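Local coordinates for outer membrane protein Omp121 (Bacteroides thetaiotaomicron, PDB 5FQ8) that probably imports nutrients across the outer membrane as a TonB-dependent beta-barrel receptor whose plug domain fills the barrel, at residues Y402-D407 with I457-M462; V478-N483 with R522-F527; R545-S550 with R557-P562. All blocks are in the same frame, centred on the assembly; numbering follows the deposited sequence.

Interaction 1. Residues Y402-D407 with I457-M462; sequences YRMGLD and INQDIM. With KR0 (3-decanoyloxypropyl decanoate), chain K; C8E ((hydroxyethyloxy)tri(ethyloxy)octane), chain U.
The carbonyl oxygen Arg403 O is the best-held polar atom here, gripped by two hydrogen bonds and one CA-H...O contact. Asp460 N donates to Arg403 O at 2.8 Å, nearly along the C=O axis and almost straight (N-H...O 173°). A water adds a weak bond to the same oxygen and donates to Asp460 OD2 at 2.8 Å, while Gln459 CA supplies the third contact. The reciprocal bond from Arg403 N to Asp460 O completes this hydrogen-bonded pair, and Gly405 with Asn458 forms the next. The alternation of hydrogen-bonded and non-hydrogen-bonded pairs marks the pairing as antiparallel.

Side chains alternate between two faces. Arg403, Asn458 and Asp460 share one; there Arg403 NH1 and Asp460 OD2, 4.5 Å apart, are too distant for a salt bridge, and Arg403 NE bonds Gln389 instead. Arg403 and Asn458 also touch Val107 and Pro108 of the plug, which identifies this face as the barrel interior.

The other face carries Tyr402, Met404, Leu406, Ile457, Gln459 and Ile461. Tyr402 CG lies anti to the backbone N (chi1 171°), and the ring passes across the strand boundary, so that CD1 meets Ile461 CG1 at 3.8 Å along the ring edge. One ring face takes the lipid: KR0 C21 sits 3.5 Å above the plane, offset toward the rim. The Gln459 amide stands almost upright to that ring, 85° between planes, beside both acyl chains. Farther along, Leu406 CD1 lies against Ile457 CG1 at 3.5 Å, the two branches side by side. A polar face turned to the plug and a largely apolar face carrying bound lipid and detergent are characteristic of neighbouring transmembrane strands in a TonB-dependent receptor barrel.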
loop_
_atom_site.group_PDB
_atom_site.type_symbol
_atom_site.label_atom_id
_atom_site.label_comp_id
_atom_site.label_asym_id
_atom_site.label_seq_id
_atom_site.Cartn_x
_atom_site.Cartn_y
_atom_site.Cartn_z
ATOM N N TYR B 402 30.346 -10.634 -32.554
ATOM C CA TYR B 402 29.871 -10.398 -31.203
ATOM C C TYR B 402 28.584 -9.602 -31.285
ATOM O O TYR B 402 28.536 -8.557 -31.934
ATOM C CB TYR B 402 30.901 -9.647 -30.358
ATOM C CG TYR B 402 30.344 -9.201 -29.018
ATOM C CD1 TYR B 402 29.915 -10.128 -28.080
ATOM C CD2 TYR B 402 30.238 -7.857 -28.698
ATOM C CE1 TYR B 402 29.401 -9.731 -26.874
ATOM C CE2 TYR B 402 29.726 -7.457 -27.496
ATOM C CZ TYR B 402 29.314 -8.396 -26.589
ATOM O OH TYR B 402 28.805 -7.997 -25.384
ATOM N N ARG B 403 27.547 -10.098 -30.637
ATOM C CA ARG B 403 26.264 -9.417 -30.608
ATOM C C ARG B 403 25.741 -9.426 -29.185
ATOM O O ARG B 403 25.825 -10.441 -28.497
ATOM C CB ARG B 403 25.280 -10.090 -31.535
ATOM C CG ARG B 403 23.874 -9.597 -31.400
ATOM C CD ARG B 403 22.934 -10.612 -32.004
ATOM N NE ARG B 403 23.409 -11.004 -33.320
ATOM C CZ ARG B 403 23.233 -12.203 -33.853
ATOM N NH1 ARG B 403 22.592 -13.139 -33.172
ATOM N NH2 ARG B 403 23.711 -12.460 -35.061
ATOM N N MET B 404 25.217 -8.292 -28.746
ATOM C CA MET B 404 24.766 -8.107 -27.377
ATOM C C MET B 404 23.446 -7.369 -27.405
ATOM O O MET B 404 23.321 -6.354 -28.086
ATOM C CB MET B 404 25.786 -7.322 -26.545
ATOM C CG MET B 404 25.246 -6.789 -25.218
ATOM S SD MET B 404 26.511 -6.174 -24.093
ATOM C CE MET B 404 25.498 -5.569 -22.771
ATOM N N GLY B 405 22.464 -7.873 -26.676
ATOM C CA GLY B 405 21.159 -7.253 -26.622
ATOM C C GLY B 405 20.815 -6.846 -25.206
ATOM O O GLY B 405 21.220 -7.494 -24.246
ATOM N N LEU B 406 20.068 -5.753 -25.091
ATOM C CA LEU B 406 19.543 -5.277 -23.824
ATOM C C LEU B 406 18.109 -4.847 -24.038
ATOM O O LEU B 406 17.816 -4.155 -25.011
ATOM C CB LEU B 406 20.353 -4.105 -23.280
ATOM C CG LEU B 406 19.870 -3.513 -21.963
ATOM C CD1 LEU B 406 20.605 -4.186 -20.868
ATOM C CD2 LEU B 406 20.106 -2.042 -21.903
ATOM N N ASP B 407 17.221 -5.260 -23.143
ATOM C CA ASP B 407 15.816 -4.877 -23.189
ATOM C C ASP B 407 15.350 -4.650 -21.760
ATOM O O ASP B 407 15.413 -5.564 -20.935
ATOM C CB ASP B 407 14.988 -5.959 -23.891
ATOM C CG ASP B 407 13.625 -5.476 -24.333
ATOM O OD1 ASP B 407 13.086 -4.519 -23.773
ATOM O OD2 ASP B 407 13.070 -6.087 -25.256
ATOM N N ILE B 457 19.156 -9.591 -20.743
ATOM C CA ILE B 457 20.414 -9.330 -21.420
ATOM C C ILE B 457 20.835 -10.591 -22.142
ATOM O O ILE B 457 20.804 -11.681 -21.566
ATOM C CB ILE B 457 21.527 -8.885 -20.459
ATOM C CG1 ILE B 457 21.269 -7.473 -19.976
ATOM C CG2 ILE B 457 22.865 -8.945 -21.148
ATOM C CD1 ILE B 457 22.253 -7.035 -18.937
ATOM N N ASN B 458 21.232 -10.445 -23.397
ATOM C CA ASN B 458 21.626 -11.579 -24.206
ATOM C C ASN B 458 22.952 -11.279 -24.868
ATOM O O ASN B 458 23.142 -10.196 -25.417
ATOM C CB ASN B 458 20.558 -11.894 -25.243
ATOM C CG ASN B 458 20.754 -13.237 -25.864
ATOM O OD1 ASN B 458 20.534 -14.259 -25.224
ATOM N ND2 ASN B 458 21.179 -13.253 -27.120
ATOM N N GLN B 459 23.868 -12.229 -24.808
ATOM C CA GLN B 459 25.176 -12.044 -25.409
ATOM C C GLN B 459 25.536 -13.274 -26.213
ATOM O O GLN B 459 25.409 -14.397 -25.722
ATOM C CB GLN B 459 26.228 -11.752 -24.351
ATOM C CG GLN B 459 25.971 -10.434 -23.677
ATOM C CD GLN B 459 27.192 -9.859 -23.048
ATOM O OE1 GLN B 459 28.217 -10.519 -22.965
ATOM N NE2 GLN B 459 27.102 -8.611 -22.603
ATOM N N ASP B 460 25.965 -13.054 -27.449
ATOM C CA ASP B 460 26.398 -14.124 -28.322
ATOM C C ASP B 460 27.792 -13.823 -28.832
ATOM O O ASP B 460 28.073 -12.704 -29.268
ATOM C CB ASP B 460 25.430 -14.307 -29.480
ATOM C CG ASP B 460 24.115 -14.882 -29.042
ATOM O OD1 ASP B 460 24.009 -16.127 -28.951
ATOM O OD2 ASP B 460 23.192 -14.089 -28.786
ATOM N N ILE B 461 28.668 -14.813 -28.743
ATOM C CA ILE B 461 29.983 -14.781 -29.368
ATOM C C ILE B 461 30.038 -15.965 -30.315
ATOM O O ILE B 461 29.742 -17.092 -29.912
ATOM C CB ILE B 461 31.109 -14.845 -28.328
ATOM C CG1 ILE B 461 30.950 -13.725 -27.324
ATOM C CG2 ILE B 461 32.446 -14.695 -28.971
ATOM C CD1 ILE B 461 31.928 -13.824 -26.197
ATOM N N MET B 462 30.384 -15.711 -31.573
ATOM C CA MET B 462 30.306 -16.727 -32.610
ATOM C C MET B 462 31.530 -16.675 -33.507
ATOM O O MET B 462 32.213 -15.658 -33.607
ATOM C CB MET B 462 29.062 -16.554 -33.480
ATOM C CG MET B 462 27.779 -16.422 -32.722
ATOM S SD MET B 462 26.475 -15.912 -33.807
ATOM C CE MET B 462 25.088 -15.913 -32.722
HETATM C C1 KR0 K . 25.902 -13.990 -18.496
HETATM O O1 KR0 K . 26.885 -14.063 -19.525
HETATM C C2 KR0 K . 24.700 -13.295 -19.099
HETATM C C3 KR0 K . 24.540 -11.902 -18.533
HETATM C C4 KR0 K . 28.775 -7.459 -18.526
HETATM O O4 KR0 K . 25.517 -10.996 -19.033
HETATM C C5 KR0 K . 25.627 -9.708 -18.367
HETATM C C6 KR0 K . 28.963 -7.593 -20.041
HETATM C C7 KR0 K . 28.089 -13.250 -19.468
HETATM C C8 KR0 K . 29.592 -6.368 -20.709
HETATM O O8 KR0 K . 24.904 -9.505 -17.419
HETATM C C9 KR0 K . 29.641 -6.507 -22.235
HETATM O O9 KR0 K . 28.706 -13.165 -18.426
HETATM C C10 KR0 K . 26.579 -8.628 -18.815
HETATM C C11 KR0 K . 27.840 -8.534 -17.960
HETATM C C12 KR0 K . 28.587 -12.508 -20.680
HETATM C C13 KR0 K . 30.095 -12.693 -20.789
HETATM C C14 KR0 K . 30.601 -5.507 -22.892
HETATM C C15 KR0 K . 30.388 -5.378 -24.398
HETATM C C16 KR0 K . 31.159 -4.229 -25.004
HETATM C C17 KR0 K . 30.600 -12.430 -22.203
HETATM C C18 KR0 K . 31.191 -11.038 -22.386
HETATM C C19 KR0 K . 31.518 -10.813 -23.860
HETATM C C20 KR0 K . 32.412 -9.604 -24.119
HETATM C C21 KR0 K . 32.638 -9.413 -25.621
HETATM C C22 KR0 K . 33.846 -8.522 -25.915
HETATM C C23 KR0 K . 33.936 -8.073 -27.360
HETATM C C8 C8E U . 24.936 -4.595 -17.212
HETATM O O9 C8E U . 24.314 -3.902 -18.269
HETATM C C10 C8E U . 25.226 -3.741 -19.326
HETATM C C11 C8E U . 25.008 -2.432 -20.079
HETATM O O12 C8E U . 25.390 -2.664 -21.417
HETATM C C13 C8E U . 25.261 -1.554 -22.271
HETATM C C14 C8E U . 25.376 -2.048 -23.711
HETATM O O15 C8E U . 24.228 -2.783 -24.080
HETATM C C16 C8E U . 24.138 -2.944 -25.474
HETATM O O HOH W 1 22.939 -11.330 -28.892
#

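Interaction 2. Residues V478-N483 with R522-F527; sequences VGFNGN and RLMGVF. With KR0 (3-decanoyloxypropyl decanoate), chain K.
Phe527 has CG in the crowded position between its backbone N and carbonyl carbon (chi1 58°), and with chi2 at -87° the ring swings across to lie flat on Gly479. This is the aromatic rescue of glycine known from antiparallel sheets, here between two adjacent strands of the receptor's transmembrane barrel. The CH-pi geometry supports the name: Gly479 CA is 3.9 Å from the centroid of the Phe527 ring and 18° off the ring normal. Phe527 CE1 reaches on to Phe480 N, and Asn481 N lies near the ring plane at its edge. Around this ring stand Asp460, Met462 and Arg545 of neighbouring strands, and Leu152 of the plug, so it points into the barrel.

Beneath it the backbone pairing is continuous. Three hydrogen-bonded pairs, Gly479 with Phe527, Asn481 with Gly525 and Asn483 with Leu523, each contribute two bonds; Asn481 N to Gly525 O, for example, measures 2.8 Å. Phe527 N meets Gly479 O from well above the carbonyl plane.

On the Phe527 side of the sheet Asn481 and Asn483 also extend inward, CG anti to the backbone N. Both ND2 groups donate to Asn458 OD1, while Asn481 OD1 accepts from Arg545 and Asn483 OD1 from Arg485.

The reverse side is largely apolar. Phe480, its CG also anti to N, lays CD2 3.5 Å from Gly525 O and points CZ at Met524 CG, 4.3 Å away. Met524 and Arg522 meet the chain of another protein. Beside them Gly482 presents bare backbone to the lipid, with KR0 C2 3.7 Å from Gly482 C.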
loop_
_atom_site.group_PDB
_atom_site.type_symbol
_atom_site.label_atom_id
_atom_site.label_comp_id
_atom_site.label_asym_id
_atom_site.label_seq_id
_atom_site.Cartn_x
_atom_site.Cartn_y
_atom_site.Cartn_z
ATOM N N VAL B 478 30.365 -21.903 -34.735
ATOM C CA VAL B 478 30.563 -22.230 -33.327
ATOM C C VAL B 478 30.268 -20.982 -32.505
ATOM O O VAL B 478 30.738 -19.891 -32.848
ATOM C CB VAL B 478 31.995 -22.732 -33.067
ATOM C CG1 VAL B 478 32.294 -22.686 -31.610
ATOM C CG2 VAL B 478 32.140 -24.138 -33.554
ATOM N N GLY B 479 29.502 -21.136 -31.419
ATOM C CA GLY B 479 29.019 -19.988 -30.683
ATOM C C GLY B 479 28.905 -20.220 -29.189
ATOM O O GLY B 479 29.060 -21.331 -28.685
ATOM N N PHE B 480 28.635 -19.129 -28.495
ATOM C CA PHE B 480 28.374 -19.107 -27.068
ATOM C C PHE B 480 27.168 -18.220 -26.825
ATOM O O PHE B 480 27.021 -17.180 -27.468
ATOM C CB PHE B 480 29.576 -18.580 -26.292
ATOM C CG PHE B 480 29.253 -18.146 -24.891
ATOM C CD1 PHE B 480 28.867 -16.848 -24.623
ATOM C CD2 PHE B 480 29.344 -19.033 -23.840
ATOM C CE1 PHE B 480 28.564 -16.457 -23.353
ATOM C CE2 PHE B 480 29.051 -18.638 -22.563
ATOM C CZ PHE B 480 28.662 -17.351 -22.323
ATOM N N ASN B 481 26.313 -18.617 -25.892
ATOM C CA ASN B 481 25.162 -17.804 -25.527
ATOM C C ASN B 481 25.184 -17.527 -24.029
ATOM O O ASN B 481 25.602 -18.375 -23.240
ATOM C CB ASN B 481 23.856 -18.485 -25.925
ATOM C CG ASN B 481 22.664 -17.579 -25.756
ATOM O OD1 ASN B 481 21.568 -18.021 -25.430
ATOM N ND2 ASN B 481 22.878 -16.298 -25.958
ATOM N N GLY B 482 24.750 -16.332 -23.647
ATOM C CA GLY B 482 24.597 -15.999 -22.250
ATOM C C GLY B 482 23.361 -15.162 -22.033
ATOM O O GLY B 482 23.214 -14.097 -22.636
ATOM N N ASN B 483 22.463 -15.628 -21.182
ATOM C CA ASN B 483 21.161 -15.006 -21.011
ATOM C C ASN B 483 20.931 -14.653 -19.545
ATOM O O ASN B 483 21.341 -15.393 -18.650
ATOM C CB ASN B 483 20.071 -15.934 -21.515
ATOM C CG ASN B 483 18.752 -15.241 -21.669
ATOM O OD1 ASN B 483 17.790 -15.530 -20.958
ATOM N ND2 ASN B 483 18.696 -14.305 -22.596
ATOM N N ARG B 522 19.320 -17.279 -15.048
ATOM C CA ARG B 522 20.471 -17.181 -15.926
ATOM C C ARG B 522 20.638 -18.470 -16.708
ATOM O O ARG B 522 20.240 -19.548 -16.263
ATOM C CB ARG B 522 21.738 -16.867 -15.149
ATOM C CG ARG B 522 21.773 -15.459 -14.616
ATOM C CD ARG B 522 23.095 -15.122 -13.958
ATOM N NE ARG B 522 23.104 -13.729 -13.538
ATOM C CZ ARG B 522 23.282 -13.313 -12.292
ATOM N NH1 ARG B 522 23.496 -14.184 -11.325
ATOM N NH2 ARG B 522 23.260 -12.019 -12.028
ATOM N N LEU B 523 21.224 -18.340 -17.889
ATOM C CA LEU B 523 21.464 -19.477 -18.756
ATOM C C LEU B 523 22.728 -19.220 -19.547
ATOM O O LEU B 523 22.987 -18.094 -19.969
ATOM C CB LEU B 523 20.291 -19.703 -19.704
ATOM C CG LEU B 523 20.428 -20.832 -20.720
ATOM C CD1 LEU B 523 19.958 -22.130 -20.133
ATOM C CD2 LEU B 523 19.633 -20.506 -21.934
ATOM N N MET B 524 23.516 -20.253 -19.732
ATOM C CA MET B 524 24.642 -20.189 -20.643
ATOM C C MET B 524 24.620 -21.422 -21.525
ATOM O O MET B 524 24.197 -22.499 -21.097
ATOM C CB MET B 524 25.957 -20.099 -19.898
ATOM C CG MET B 524 26.158 -18.795 -19.189
ATOM S SD MET B 524 27.721 -18.770 -18.330
ATOM C CE MET B 524 27.383 -19.902 -17.015
ATOM N N GLY B 525 25.067 -21.261 -22.762
ATOM C CA GLY B 525 25.157 -22.397 -23.657
ATOM C C GLY B 525 26.274 -22.252 -24.665
ATOM O O GLY B 525 26.777 -21.152 -24.919
ATOM N N VAL B 526 26.657 -23.384 -25.239
ATOM C CA VAL B 526 27.568 -23.421 -26.372
ATOM C C VAL B 526 26.897 -24.221 -27.475
ATOM O O VAL B 526 26.212 -25.206 -27.196
ATOM C CB VAL B 526 28.928 -24.026 -25.977
ATOM C CG1 VAL B 526 28.727 -25.306 -25.213
ATOM C CG2 VAL B 526 29.775 -24.257 -27.207
ATOM N N PHE B 527 27.056 -23.783 -28.723
ATOM C CA PHE B 527 26.332 -24.416 -29.815
ATOM C C PHE B 527 27.172 -24.454 -31.081
ATOM O O PHE B 527 28.104 -23.672 -31.263
ATOM C CB PHE B 527 25.000 -23.716 -30.099
ATOM C CG PHE B 527 25.141 -22.266 -30.433
ATOM C CD1 PHE B 527 25.163 -21.309 -29.434
ATOM C CD2 PHE B 527 25.238 -21.855 -31.738
ATOM C CE1 PHE B 527 25.282 -19.973 -29.727
ATOM C CE2 PHE B 527 25.359 -20.520 -32.034
ATOM C CZ PHE B 527 25.381 -19.576 -31.019
HETATM C C1 KR0 K . 25.902 -13.990 -18.496
HETATM O O1 KR0 K . 26.885 -14.063 -19.525
HETATM C C2 KR0 K . 24.700 -13.295 -19.099
HETATM C C3 KR0 K . 24.540 -11.902 -18.533
HETATM C C4 KR0 K . 28.775 -7.459 -18.526
HETATM O O4 KR0 K . 25.517 -10.996 -19.033
HETATM C C5 KR0 K . 25.627 -9.708 -18.367
HETATM C C6 KR0 K . 28.963 -7.593 -20.041
HETATM C C7 KR0 K . 28.089 -13.250 -19.468
HETATM C C8 KR0 K . 29.592 -6.368 -20.709
HETATM O O8 KR0 K . 24.904 -9.505 -17.419
HETATM C C9 KR0 K . 29.641 -6.507 -22.235
HETATM O O9 KR0 K . 28.706 -13.165 -18.426
HETATM C C10 KR0 K . 26.579 -8.628 -18.815
HETATM C C11 KR0 K . 27.840 -8.534 -17.960
HETATM C C12 KR0 K . 28.587 -12.508 -20.680
HETATM C C13 KR0 K . 30.095 -12.693 -20.789
HETATM C C14 KR0 K . 30.601 -5.507 -22.892
HETATM C C15 KR0 K . 30.388 -5.378 -24.398
HETATM C C16 KR0 K . 31.159 -4.229 -25.004
HETATM C C17 KR0 K . 30.600 -12.430 -22.203
HETATM C C18 KR0 K . 31.191 -11.038 -22.386
HETATM C C19 KR0 K . 31.518 -10.813 -23.860
HETATM C C20 KR0 K . 32.412 -9.604 -24.119
HETATM C C21 KR0 K . 32.638 -9.413 -25.621
HETATM C C22 KR0 K . 33.846 -8.522 -25.915
HETATM C C23 KR0 K . 33.936 -8.073 -27.360
#

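Interaction 3. Residues R545-S550 with R557-P562; sequences RNDWSS and RSFFYP
Arg545 runs fully extended alongside Tyr561, its guanidinium only 15° from the plane of the phenol ring. Its CB sits over the ring face, 4.2 Å from the Tyr561 centroid and 26° off the normal, a CH-pi contact. Next, CG and then CD pass the hydroxyl, CD lying 3.2 Å from Tyr561 OH. NE turns to the carboxylate two residues on: Arg545 NE to Asp547 OD1 is a salt bridge of 2.6 Å, in the guanidinium plane and on the syn lone pair. At the tip, NH2 reaches Asn481 OD1, and NH1 makes a weak bond to Ala151 O of the plug.

Asp547 is held by its other oxygen as well. Tyr561 OH donates to Asp547 OD2 at 2.5 Å, meeting it from above the carboxylate plane, and Asp547 CB rests on the face of Phe559, 3.9 Å from that ring's centroid.

On the opposite face of this beta hairpin, Asn546 ND2 donates to Ser558 OG at 3.2 Å within the amide plane, and a water joins Asn546 OD1 to the same hydroxyl. Near the turn, Arg557 NH1 binds Ser549 O and Ser550 O weakly, its NH2 serving another protein's chain.

With a guanidinium on one oxygen and a phenol donor on the other, the arrangement is consistent with an ionised Asp547, its pKa probably lowered by these two partners.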
loop_
_atom_site.group_PDB
_atom_site.type_symbol
_atom_site.label_atom_id
_atom_site.label_comp_id
_atom_site.label_asym_id
_atom_site.label_seq_id
_atom_site.Cartn_x
_atom_site.Cartn_y
_atom_site.Cartn_z
ATOM N N ARG B 545 23.600 -28.153 -29.344
ATOM C CA ARG B 545 23.689 -27.116 -28.332
ATOM C C ARG B 545 23.612 -27.739 -26.955
ATOM O O ARG B 545 22.769 -28.598 -26.706
ATOM C CB ARG B 545 22.582 -26.074 -28.481
ATOM C CG ARG B 545 22.610 -25.040 -27.385
ATOM C CD ARG B 545 21.804 -23.804 -27.717
ATOM N NE ARG B 545 21.852 -22.871 -26.601
ATOM C CZ ARG B 545 21.542 -21.587 -26.680
ATOM N NH1 ARG B 545 21.159 -21.072 -27.825
ATOM N NH2 ARG B 545 21.627 -20.823 -25.610
ATOM N N ASN B 546 24.487 -27.298 -26.065
ATOM C CA ASN B 546 24.401 -27.659 -24.659
ATOM C C ASN B 546 24.189 -26.398 -23.842
ATOM O O ASN B 546 24.875 -25.396 -24.052
ATOM C CB ASN B 546 25.644 -28.402 -24.181
ATOM C CG ASN B 546 25.406 -29.130 -22.873
ATOM O OD1 ASN B 546 25.040 -30.308 -22.863
ATOM N ND2 ASN B 546 25.583 -28.424 -21.761
ATOM N N ASP B 547 23.241 -26.453 -22.921
ATOM C CA ASP B 547 22.877 -25.319 -22.097
ATOM C C ASP B 547 23.109 -25.660 -20.637
ATOM O O ASP B 547 23.119 -26.823 -20.244
ATOM C CB ASP B 547 21.415 -24.932 -22.297
ATOM C CG ASP B 547 21.169 -24.295 -23.617
ATOM O OD1 ASP B 547 22.142 -23.823 -24.218
ATOM O OD2 ASP B 547 20.004 -24.262 -24.052
ATOM N N TRP B 548 23.314 -24.625 -19.836
ATOM C CA TRP B 548 23.373 -24.745 -18.386
ATOM C C TRP B 548 22.397 -23.735 -17.820
ATOM O O TRP B 548 22.559 -22.533 -18.031
ATOM C CB TRP B 548 24.777 -24.480 -17.861
ATOM C CG TRP B 548 25.801 -25.496 -18.199
ATOM C CD1 TRP B 548 26.234 -26.502 -17.410
ATOM C CD2 TRP B 548 26.574 -25.571 -19.400
ATOM N NE1 TRP B 548 27.215 -27.218 -18.038
ATOM C CE2 TRP B 548 27.444 -26.664 -19.266
ATOM C CE3 TRP B 548 26.606 -24.828 -20.581
ATOM C CZ2 TRP B 548 28.332 -27.035 -20.266
ATOM C CZ3 TRP B 548 27.489 -25.198 -21.569
ATOM C CH2 TRP B 548 28.334 -26.292 -21.408
ATOM N N SER B 549 21.380 -24.210 -17.127
ATOM C CA SER B 549 20.289 -23.352 -16.702
ATOM C C SER B 549 20.308 -23.151 -15.195
ATOM O O SER B 549 20.598 -24.076 -14.431
ATOM C CB SER B 549 18.948 -23.926 -17.116
ATOM O OG SER B 549 17.921 -23.009 -16.817
ATOM N N SER B 550 19.982 -21.937 -14.774
ATOM C CA SER B 550 19.885 -21.684 -13.349
ATOM C C SER B 550 18.616 -22.260 -12.737
ATOM O O SER B 550 18.578 -22.465 -11.524
ATOM C CB SER B 550 19.961 -20.191 -13.074
ATOM O OG SER B 550 18.668 -19.646 -13.010
ATOM N N ARG B 557 21.939 -29.183 -14.097
ATOM C CA ARG B 557 21.691 -27.978 -14.876
ATOM C C ARG B 557 21.880 -28.208 -16.363
ATOM O O ARG B 557 21.225 -27.550 -17.169
ATOM C CB ARG B 557 22.634 -26.854 -14.454
ATOM C CG ARG B 557 22.554 -26.394 -13.035
ATOM C CD ARG B 557 23.250 -25.061 -12.917
ATOM N NE ARG B 557 23.494 -24.662 -11.540
ATOM C CZ ARG B 557 22.586 -24.103 -10.749
ATOM N NH1 ARG B 557 21.361 -23.879 -11.190
ATOM N NH2 ARG B 557 22.903 -23.771 -9.512
ATOM N N SER B 558 22.770 -29.118 -16.736
ATOM C CA SER B 558 23.197 -29.273 -18.119
ATOM C C SER B 558 22.236 -30.145 -18.913
ATOM O O SER B 558 21.914 -31.263 -18.496
ATOM C CB SER B 558 24.594 -29.887 -18.154
ATOM O OG SER B 558 24.872 -30.517 -19.388
ATOM N N PHE B 559 21.789 -29.642 -20.067
ATOM C CA PHE B 559 21.064 -30.462 -21.028
ATOM C C PHE B 559 21.587 -30.227 -22.437
ATOM O O PHE B 559 21.936 -29.107 -22.806
ATOM C CB PHE B 559 19.552 -30.216 -20.983
ATOM C CG PHE B 559 19.149 -28.772 -21.090
ATOM C CD1 PHE B 559 19.074 -27.984 -19.974
ATOM C CD2 PHE B 559 18.787 -28.228 -22.301
ATOM C CE1 PHE B 559 18.680 -26.688 -20.066
ATOM C CE2 PHE B 559 18.390 -26.933 -22.396
ATOM C CZ PHE B 559 18.336 -26.162 -21.283
ATOM N N PHE B 560 21.628 -31.299 -23.218
ATOM C CA PHE B 560 22.149 -31.283 -24.574
ATOM C C PHE B 560 21.061 -31.705 -25.544
ATOM O O PHE B 560 20.345 -32.672 -25.292
ATOM C CB PHE B 560 23.341 -32.220 -24.686
ATOM C CG PHE B 560 23.734 -32.551 -26.091
ATOM C CD1 PHE B 560 24.632 -31.763 -26.775
ATOM C CD2 PHE B 560 23.230 -33.670 -26.719
ATOM C CE1 PHE B 560 24.994 -32.073 -28.045
ATOM C CE2 PHE B 560 23.593 -33.983 -27.991
ATOM C CZ PHE B 560 24.476 -33.188 -28.656
ATOM N N TYR B 561 20.953 -31.000 -26.664
ATOM C CA TYR B 561 19.962 -31.355 -27.675
ATOM C C TYR B 561 20.487 -31.194 -29.098
ATOM O O TYR B 561 20.874 -30.094 -29.505
ATOM C CB TYR B 561 18.686 -30.531 -27.503
ATOM C CG TYR B 561 18.864 -29.060 -27.211
ATOM C CD1 TYR B 561 19.244 -28.628 -25.956
ATOM C CD2 TYR B 561 18.605 -28.101 -28.170
ATOM C CE1 TYR B 561 19.391 -27.305 -25.670
ATOM C CE2 TYR B 561 18.745 -26.765 -27.884
ATOM C CZ TYR B 561 19.137 -26.380 -26.622
ATOM O OH TYR B 561 19.286 -25.067 -26.292
ATOM N N PRO B 562 20.497 -32.261 -29.885
ATOM C CA PRO B 562 20.984 -32.163 -31.259
ATOM C C PRO B 562 19.871 -32.132 -32.276
ATOM O O PRO B 562 18.694 -32.252 -31.936
ATOM C CB PRO B 562 21.815 -33.435 -31.409
ATOM C CG PRO B 562 21.174 -34.420 -30.455
ATOM C CD PRO B 562 20.286 -33.662 -29.501
HETATM O O HOH W 2 24.216 -32.513 -21.242
#

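In the fold
Five successive antiparallel pairings of the barrel wall run from strand 398-417 to strand 558-569, and the three interactions sample the first, third and fifth. Interactions 1 and 2 meet through Ile461 O with Phe480 N, and interactions 2 and 3 through Met524 O with Trp548 N; interactions 1 and 3 do not touch. Interaction 1 is the most buried, its outward face largely lined by lipid and detergent, the same lipid reaching interaction 2; the other two are partly buried, with residues on the surface and others against another protein's chain. Inside the barrel the chemistry shifts from water and amide, through an aromatic ring on glycine, to a salt bridge, with Asn481 connecting all three.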